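Local structure of Cbs-cp12 (Microcystis aeruginosa PCC 7806, 5NMU) at residues M78-G90 with L97-Q110. The protein is a hexameric fusion of a CBS-domain pair with a CP12 domain that probably takes part in the redox regulation of photosynthesis in cyanobacteria. Sequence-based numbering, arbitrary orientation.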
ATOM      1  N   MET A  78      17.919   8.202  -2.379  1.00 38.05           N
ATOM      2  CA  MET A  78      17.308   8.805  -3.542  1.00 36.88           C
ATOM      3  C   MET A  78      16.422   7.847  -4.300  1.00 35.59           C
ATOM      4  O   MET A  78      16.526   6.629  -4.133  1.00 35.77           O
ATOM      5  CB  MET A  78      18.380   9.314  -4.494  1.00 38.17           C
ATOM      6  CG  MET A  78      19.106   8.250  -5.300  1.00 38.63           C
ATOM      7  SD  MET A  78      20.547   8.960  -6.091  1.00 41.53           S
ATOM      8  CE  MET A  78      21.285   7.480  -6.819  1.00 40.86           C
ATOM      9  N   ALA A  79      15.633   8.432  -5.198  1.00 33.52           N
ATOM     10  CA  ALA A  79      14.891   7.706  -6.200  1.00 32.99           C
ATOM     11  C   ALA A  79      15.551   7.916  -7.541  1.00 33.13           C
ATOM     12  O   ALA A  79      15.607   9.002  -8.025  1.00 32.38           O
ATOM     13  CB  ALA A  79      13.448   8.193  -6.238  1.00 32.58           C
ATOM     14  N   LYS A  80      16.092   6.875  -8.137  1.00 34.18           N
ATOM     15  CA  LYS A  80      16.816   7.038  -9.379  1.00 34.94           C
ATOM     16  C   LYS A  80      16.667   5.735 -10.087  1.00 35.90           C
ATOM     17  O   LYS A  80      17.007   4.734  -9.491  1.00 35.96           O
ATOM     18  CB  LYS A  80      18.287   7.326  -9.172  1.00 35.53           C
ATOM     19  CG  LYS A  80      19.048   7.542 -10.481  1.00 36.55           C
ATOM     20  CD  LYS A  80      20.516   7.920 -10.266  1.00 38.57           C
ATOM     21  CE  LYS A  80      21.310   7.922 -11.568  1.00 39.39           C
ATOM     22  NZ  LYS A  80      22.471   8.843 -11.440  1.00 40.84           N
ATOM     23  N   PRO A  81      16.159   5.722 -11.319  1.00 36.77           N
ATOM     24  CA  PRO A  81      15.470   6.869 -11.946  1.00 38.08           C
ATOM     25  C   PRO A  81      14.220   7.315 -11.200  1.00 37.95           C
ATOM     26  O   PRO A  81      13.646   6.561 -10.441  1.00 39.32           O
ATOM     27  CB  PRO A  81      15.000   6.318 -13.313  1.00 38.13           C
ATOM     28  CG  PRO A  81      15.178   4.828 -13.239  1.00 38.79           C
ATOM     29  CD  PRO A  81      15.740   4.437 -11.909  1.00 37.89           C
ATOM     30  N   CYS A  82      13.788   8.526 -11.462  1.00 37.83           N
ATOM     31  CA  CYS A  82      12.599   9.068 -10.830  1.00 36.73           C
ATOM     32  C   CYS A  82      11.559   9.398 -11.882  1.00 35.63           C
ATOM     33  O   CYS A  82      11.862   9.398 -13.057  1.00 37.10           O
ATOM     34  CB  CYS A  82      12.989  10.265  -9.988  1.00 35.43           C
ATOM     35  SG  CYS A  82      13.569  11.615 -10.970  1.00 37.01           S
ATOM     36  N   VAL A  83      10.323   9.605 -11.458  1.00 34.62           N
ATOM     37  CA  VAL A  83       9.246  10.092 -12.314  1.00 33.80           C
ATOM     38  C   VAL A  83       9.615  11.487 -12.671  1.00 34.77           C
ATOM     39  O   VAL A  83       9.992  12.273 -11.787  1.00 34.98           O
ATOM     40  CB  VAL A  83       7.899  10.123 -11.560  1.00 33.76           C
ATOM     41  CG1 VAL A  83       6.814  10.834 -12.331  1.00 32.65           C
ATOM     42  CG2 VAL A  83       7.450   8.713 -11.205  1.00 34.83           C
ATOM     43  N   VAL A  84       9.452  11.822 -13.951  1.00 35.66           N
ATOM     44  CA  VAL A  84       9.776  13.131 -14.502  1.00 36.18           C
ATOM     45  C   VAL A  84       8.521  13.729 -15.194  1.00 36.01           C
ATOM     46  O   VAL A  84       7.600  13.009 -15.586  1.00 34.40           O
ATOM     47  CB  VAL A  84      10.977  13.071 -15.487  1.00 37.65           C
ATOM     48  CG1 VAL A  84      12.105  12.187 -14.948  1.00 39.02           C
ATOM     49  CG2 VAL A  84      10.556  12.621 -16.881  1.00 39.37           C
ATOM     50  N   VAL A  85       8.531  15.053 -15.324  1.00 35.51           N
ATOM     51  CA  VAL A  85       7.435  15.826 -15.874  1.00 35.68           C
ATOM     52  C   VAL A  85       7.968  16.600 -17.115  1.00 37.15           C
ATOM     53  O   VAL A  85       8.971  17.310 -16.998  1.00 34.82           O
ATOM     54  CB  VAL A  85       6.897  16.818 -14.817  1.00 36.21           C
ATOM     55  CG1 VAL A  85       5.919  17.819 -15.451  1.00 35.90           C
ATOM     56  CG2 VAL A  85       6.193  16.067 -13.694  1.00 35.73           C
ATOM     57  N   ASN A  86       7.290  16.416 -18.274  1.00 39.10           N
ATOM     58  CA  ASN A  86       7.495  17.166 -19.552  1.00 42.15           C
ATOM     59  C   ASN A  86       7.059  18.612 -19.292  1.00 38.83           C
ATOM     60  O   ASN A  86       5.994  18.794 -18.700  1.00 37.74           O
ATOM     61  CB  ASN A  86       6.615  16.472 -20.680  1.00 46.75           C
ATOM     62  CG  ASN A  86       6.650  17.159 -22.074  1.00 55.72           C
ATOM     63  OD1 ASN A  86       6.811  18.403 -22.269  1.00 64.04           O
ATOM     64  ND2 ASN A  86       6.432  16.318 -23.099  1.00 62.33           N
ATOM     65  N   PRO A  87       7.847  19.638 -19.729  1.00 38.13           N
ATOM     66  CA  PRO A  87       7.485  21.039 -19.470  1.00 37.05           C
ATOM     67  C   PRO A  87       6.110  21.446 -19.977  1.00 38.23           C
ATOM     68  O   PRO A  87       5.478  22.270 -19.319  1.00 37.14           O
ATOM     69  CB  PRO A  87       8.572  21.822 -20.166  1.00 38.39           C
ATOM     70  CG  PRO A  87       9.072  20.903 -21.240  1.00 39.05           C
ATOM     71  CD  PRO A  87       9.114  19.581 -20.491  1.00 38.09           C
ATOM     72  N   GLU A  88       5.644  20.848 -21.098  1.00 38.32           N
ATOM     73  CA  GLU A  88       4.337  21.141 -21.698  1.00 39.65           C
ATOM     74  C   GLU A  88       3.122  20.456 -21.063  1.00 39.00           C
ATOM     75  O   GLU A  88       1.953  20.748 -21.411  1.00 38.83           O
ATOM     76  CB  GLU A  88       4.369  20.785 -23.206  1.00 42.88           C
ATOM     77  CG  GLU A  88       5.414  21.618 -23.931  1.00 46.01           C
ATOM     78  CD  GLU A  88       5.336  21.503 -25.459  1.00 48.59           C
ATOM     79  OE1 GLU A  88       5.472  20.382 -25.992  1.00 52.75           O
ATOM     80  OE2 GLU A  88       5.094  22.529 -26.109  1.00 50.18           O
ATOM     81  N   LEU A  89       3.372  19.567 -20.112  1.00 38.57           N
ATOM     82  CA  LEU A  89       2.292  18.790 -19.513  1.00 38.02           C
ATOM     83  C   LEU A  89       1.345  19.719 -18.781  1.00 37.67           C
ATOM     84  O   LEU A  89       1.756  20.503 -17.924  1.00 38.96           O
ATOM     85  CB  LEU A  89       2.831  17.705 -18.566  1.00 36.27           C
ATOM     86  CG  LEU A  89       1.822  16.670 -18.039  1.00 35.59           C
ATOM     87  CD1 LEU A  89       1.257  15.856 -19.215  1.00 36.33           C
ATOM     88  CD2 LEU A  89       2.476  15.712 -17.061  1.00 34.12           C
ATOM     89  N   GLY A  90       0.085  19.642 -19.162  1.00 36.78           N
ATOM     90  CA  GLY A  90      -0.948  20.425 -18.536  1.00 36.66           C
ATOM     91  C   GLY A  90      -1.009  20.127 -17.026  1.00 35.86           C
ATOM     92  O   GLY A  90      -0.810  19.003 -16.555  1.00 34.46           O
ATOM     93  N   LEU A  97      -0.692  12.544 -12.455  1.00 34.15           N
ATOM     94  CA  LEU A  97       0.542  11.767 -12.347  1.00 33.84           C
ATOM     95  C   LEU A  97       0.973  11.582 -10.876  1.00 32.97           C
ATOM     96  O   LEU A  97       1.374  10.473 -10.450  1.00 31.35           O
ATOM     97  CB  LEU A  97       1.694  12.481 -13.101  1.00 34.06           C
ATOM     98  CG  LEU A  97       3.062  11.801 -13.170  1.00 34.11           C
ATOM     99  CD1 LEU A  97       3.004  10.439 -13.818  1.00 34.57           C
ATOM    100  CD2 LEU A  97       4.110  12.645 -13.870  1.00 35.26           C
ATOM    101  N   PHE A  98       0.999  12.704 -10.152  1.00 32.96           N
ATOM    102  CA  PHE A  98       1.484  12.720  -8.769  1.00 32.97           C
ATOM    103  C   PHE A  98       0.568  11.837  -7.909  1.00 33.68           C
ATOM    104  O   PHE A  98       1.069  11.036  -7.134  1.00 32.16           O
ATOM    105  CB  PHE A  98       1.573  14.127  -8.221  1.00 32.88           C
ATOM    106  CG  PHE A  98       2.753  14.933  -8.709  1.00 32.47           C
ATOM    107  CD1 PHE A  98       3.669  14.447  -9.646  1.00 33.83           C
ATOM    108  CD2 PHE A  98       2.913  16.215  -8.240  1.00 32.84           C
ATOM    109  CE1 PHE A  98       4.746  15.235 -10.066  1.00 33.38           C
ATOM    110  CE2 PHE A  98       3.971  17.009  -8.636  1.00 33.86           C
ATOM    111  CZ  PHE A  98       4.886  16.528  -9.564  1.00 33.85           C
ATOM    112  N   ALA A  99      -0.748  11.950  -8.105  1.00 34.58           N
ATOM    113  CA  ALA A  99      -1.721  11.117  -7.380  1.00 36.84           C
ATOM    114  C   ALA A  99      -1.531   9.633  -7.666  1.00 39.31           C
ATOM    115  O   ALA A  99      -1.515   8.843  -6.744  1.00 38.79           O
ATOM    116  CB  ALA A  99      -3.151  11.544  -7.695  1.00 37.47           C
ATOM    117  N   GLN A 100      -1.304   9.288  -8.931  1.00 39.19           N
ATOM    118  CA  GLN A 100      -1.202   7.906  -9.348  1.00 42.72           C
ATOM    119  C   GLN A 100       0.101   7.243  -8.964  1.00 41.04           C
ATOM    120  O   GLN A 100       0.100   6.025  -8.778  1.00 42.74           O
ATOM    121  CB  GLN A 100      -1.285   7.741 -10.871  1.00 44.24           C
ATOM    122  CG  GLN A 100      -2.665   7.996 -11.456  1.00 49.33           C
ATOM    123  CD  GLN A 100      -2.654   7.990 -12.983  1.00 51.70           C
ATOM    124  OE1 GLN A 100      -3.696   7.869 -13.593  1.00 60.11           O
ATOM    125  NE2 GLN A 100      -1.473   8.153 -13.605  1.00 52.01           N
ATOM    126  N   THR A 101       1.199   7.986  -9.005  1.00 37.49           N
ATOM    127  CA  THR A 101       2.479   7.468  -8.586  1.00 36.48           C
ATOM    128  C   THR A 101       2.758   7.738  -7.079  1.00 37.91           C
ATOM    129  O   THR A 101       3.748   7.271  -6.596  1.00 37.08           O
ATOM    130  CB  THR A 101       3.642   7.993  -9.482  1.00 35.94           C
ATOM    131  OG1 THR A 101       3.818   9.407  -9.324  1.00 35.36           O
ATOM    132  CG2 THR A 101       3.327   7.698 -10.992  1.00 36.36           C
ATOM    133  N   ARG A 102       1.908   8.500  -6.389  1.00 38.50           N
ATOM    134  CA  ARG A 102       2.054   8.829  -4.974  1.00 39.87           C
ATOM    135  C   ARG A 102       3.356   9.539  -4.730  1.00 37.67           C
ATOM    136  O   ARG A 102       4.075   9.119  -3.853  1.00 36.25           O
ATOM    137  CB  ARG A 102       2.012   7.584  -4.068  1.00 45.46           C
ATOM    138  CG  ARG A 102       0.833   6.615  -4.274  1.00 51.80           C
ATOM    139  CD  ARG A 102      -0.353   6.891  -3.340  1.00 59.83           C
ATOM    140  NE  ARG A 102      -1.510   7.527  -4.009  1.00 65.84           N
ATOM    141  CZ  ARG A 102      -2.453   8.281  -3.405  1.00 67.09           C
ATOM    142  NH1 ARG A 102      -2.400   8.594  -2.074  1.00 60.41           N
ATOM    143  NH2 ARG A 102      -3.448   8.773  -4.165  1.00 66.78           N
ATOM    144  N   ILE A 103       3.675  10.567  -5.515  1.00 33.67           N
ATOM    145  CA  ILE A 103       4.797  11.446  -5.238  1.00 33.66           C
ATOM    146  C   ILE A 103       4.266  12.837  -5.063  1.00 32.29           C
ATOM    147  O   ILE A 103       3.111  13.093  -5.378  1.00 31.64           O
ATOM    148  CB  ILE A 103       5.860  11.469  -6.346  1.00 34.63           C
ATOM    149  CG1 ILE A 103       5.230  11.900  -7.675  1.00 34.16           C
ATOM    150  CG2 ILE A 103       6.558  10.095  -6.412  1.00 35.85           C
ATOM    151  CD1 ILE A 103       6.236  11.977  -8.801  1.00 35.15           C
ATOM    152  N   ARG A 104       5.100  13.725  -4.553  1.00 31.70           N
ATOM    153  CA  ARG A 104       4.705  15.113  -4.302  1.00 32.09           C
ATOM    154  C   ARG A 104       5.546  16.091  -5.096  1.00 31.41           C
ATOM    155  O   ARG A 104       5.276  17.303  -5.044  1.00 32.13           O
ATOM    156  CB  ARG A 104       4.769  15.410  -2.807  1.00 33.39           C
ATOM    157  CG  ARG A 104       3.677  14.620  -2.070  1.00 36.40           C
ATOM    158  CD  ARG A 104       4.008  14.307  -0.660  1.00 38.03           C
ATOM    159  NE  ARG A 104       5.288  13.575  -0.513  1.00 38.59           N
ATOM    160  CZ  ARG A 104       5.456  12.266  -0.502  1.00 37.30           C
ATOM    161  NH1 ARG A 104       4.431  11.446  -0.632  1.00 37.38           N
ATOM    162  NH2 ARG A 104       6.684  11.786  -0.350  1.00 37.57           N
ATOM    163  N   ARG A 105       6.471  15.589  -5.908  1.00 31.29           N
ATOM    164  CA  ARG A 105       7.591  16.403  -6.395  1.00 33.57           C
ATOM    165  C   ARG A 105       8.323  15.691  -7.556  1.00 32.32           C
ATOM    166  O   ARG A 105       8.550  14.493  -7.463  1.00 31.72           O
ATOM    167  CB  ARG A 105       8.539  16.416  -5.160  1.00 37.16           C
ATOM    168  CG  ARG A 105       9.283  17.590  -4.933  1.00 39.64           C
ATOM    169  CD  ARG A 105       9.889  17.492  -3.527  1.00 38.95           C
ATOM    170  NE  ARG A 105       8.857  17.553  -2.523  1.00 40.29           N
ATOM    171  CZ  ARG A 105       8.159  18.620  -2.168  1.00 39.00           C
ATOM    172  NH1 ARG A 105       8.356  19.757  -2.745  1.00 40.88           N
ATOM    173  NH2 ARG A 105       7.224  18.521  -1.239  1.00 37.83           N
ATOM    174  N   ALA A 106       8.691  16.395  -8.629  1.00 32.65           N
ATOM    175  CA  ALA A 106       9.404  15.769  -9.780  1.00 32.41           C
ATOM    176  C   ALA A 106      10.251  16.783 -10.534  1.00 32.72           C
ATOM    177  O   ALA A 106       9.902  17.957 -10.595  1.00 32.87           O
ATOM    178  CB  ALA A 106       8.430  15.088 -10.720  1.00 31.81           C
ATOM    179  N   PRO A 107      11.395  16.348 -11.071  1.00 33.49           N
ATOM    180  CA  PRO A 107      12.101  17.297 -11.977  1.00 34.09           C
ATOM    181  C   PRO A 107      11.239  17.519 -13.216  1.00 33.97           C
ATOM    182  O   PRO A 107      10.546  16.586 -13.647  1.00 34.21           O
ATOM    183  CB  PRO A 107      13.374  16.549 -12.377  1.00 33.76           C
ATOM    184  CG  PRO A 107      12.989  15.111 -12.262  1.00 34.13           C
ATOM    185  CD  PRO A 107      12.046  15.024 -11.049  1.00 33.14           C
ATOM    186  N   VAL A 108      11.272  18.747 -13.713  1.00 34.28           N
ATOM    187  CA  VAL A 108      10.823  19.095 -15.046  1.00 34.66           C
ATOM    188  C   VAL A 108      11.967  18.949 -16.044  1.00 36.05           C
ATOM    189  O   VAL A 108      12.941  19.667 -15.977  1.00 37.45           O
ATOM    190  CB  VAL A 108      10.217  20.488 -15.146  1.00 34.67           C
ATOM    191  CG1 VAL A 108       9.777  20.784 -16.611  1.00 35.14           C
ATOM    192  CG2 VAL A 108       9.022  20.603 -14.214  1.00 33.89           C
ATOM    193  N   ILE A 109      11.780  18.003 -16.970  1.00 36.48           N
ATOM    194  CA  ILE A 109      12.769  17.588 -17.930  1.00 38.58           C
ATOM    195  C   ILE A 109      12.249  17.668 -19.398  1.00 38.47           C
ATOM    196  O   ILE A 109      11.173  17.138 -19.741  1.00 36.33           O
ATOM    197  CB  ILE A 109      13.171  16.119 -17.684  1.00 38.72           C
ATOM    198  CG1 ILE A 109      13.630  15.883 -16.241  1.00 38.75           C
ATOM    199  CG2 ILE A 109      14.292  15.723 -18.622  1.00 40.16           C
ATOM    200  CD1 ILE A 109      14.730  16.788 -15.817  1.00 40.01           C
ATOM    201  N   GLN A 110      13.057  18.280 -20.259  1.00 40.07           N
ATOM    202  CA  GLN A 110      12.804  18.339 -21.728  1.00 40.54           C
ATOM    203  C   GLN A 110      13.960  17.573 -22.358  1.00 40.80           C
ATOM    204  O   GLN A 110      15.109  18.015 -22.323  1.00 40.24           O
ATOM    205  CB  GLN A 110      12.762  19.801 -22.199  1.00 42.86           C
ATOM    206  CG  GLN A 110      12.496  20.056 -23.687  1.00 46.06           C
ATOM    207  CD  GLN A 110      12.358  21.569 -24.027  1.00 49.93           C
ATOM    208  OE1 GLN A 110      11.875  22.362 -23.212  1.00 53.22           O
ATOM    209  NE2 GLN A 110      12.778  21.966 -25.237  1.00 51.24           N
TER
HETATM  210  O   HOH W   1      10.023  12.405  -9.046  1.00 27.97           O
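Val85 joins Val108 in a single beta bridge, and two backbone hydrogen bonds close it. Val85 N donates to Pro107 O at 3.0 Å, and Ile109 N donates to Val85 O at 2.9 Å. The CA-H of Val108 also points at Val85 O. Water 1 extends the link by donating to both Val83 O and Arg105 O.

The apolar contacts fall on two sides of this bridge. On the helix side, Val83 and Leu97 meet tip to tip, with CG1 of Val83 3.6 Å from CD2 of Leu97. With chi1 at 170°, CG1 of Val83 lies anti to the backbone N, and there it meets both Leu97 CD2 and Ile103 CD1. CG2 of Val85 packs on Ala106 CB at 3.8 Å and approaches the Phe98 ring at CE1. On the other side, CB of Val84 lies 3.9 Å from Ile109 CG1. The thiol sulfur of Cys82 rests by CD and CG of Pro107.

Pro87 wedges its ring beside the end of strand 105-110. Its CD sits 3.3 Å from Ile109 O, CB meets Val108 CG1, and CG crosses the Gln110 side chain at about a right angle. With an alanine here, CG and CD of the ring are gone, which is likely to open a gap beside Ile109 O and the Gln110 side chain. Asn86 OD1 accepts from Glu88 N in an Asx turn at the start of a type I turn that leads into helix 91-101.

Strand 105-110 also pairs antiparallel with strand 113-119; the 78-90 loop adds one bridge to it. Two directional bonds set the register, while largely buried apolar packing ties loop, helix and strand together within the second CBS domain.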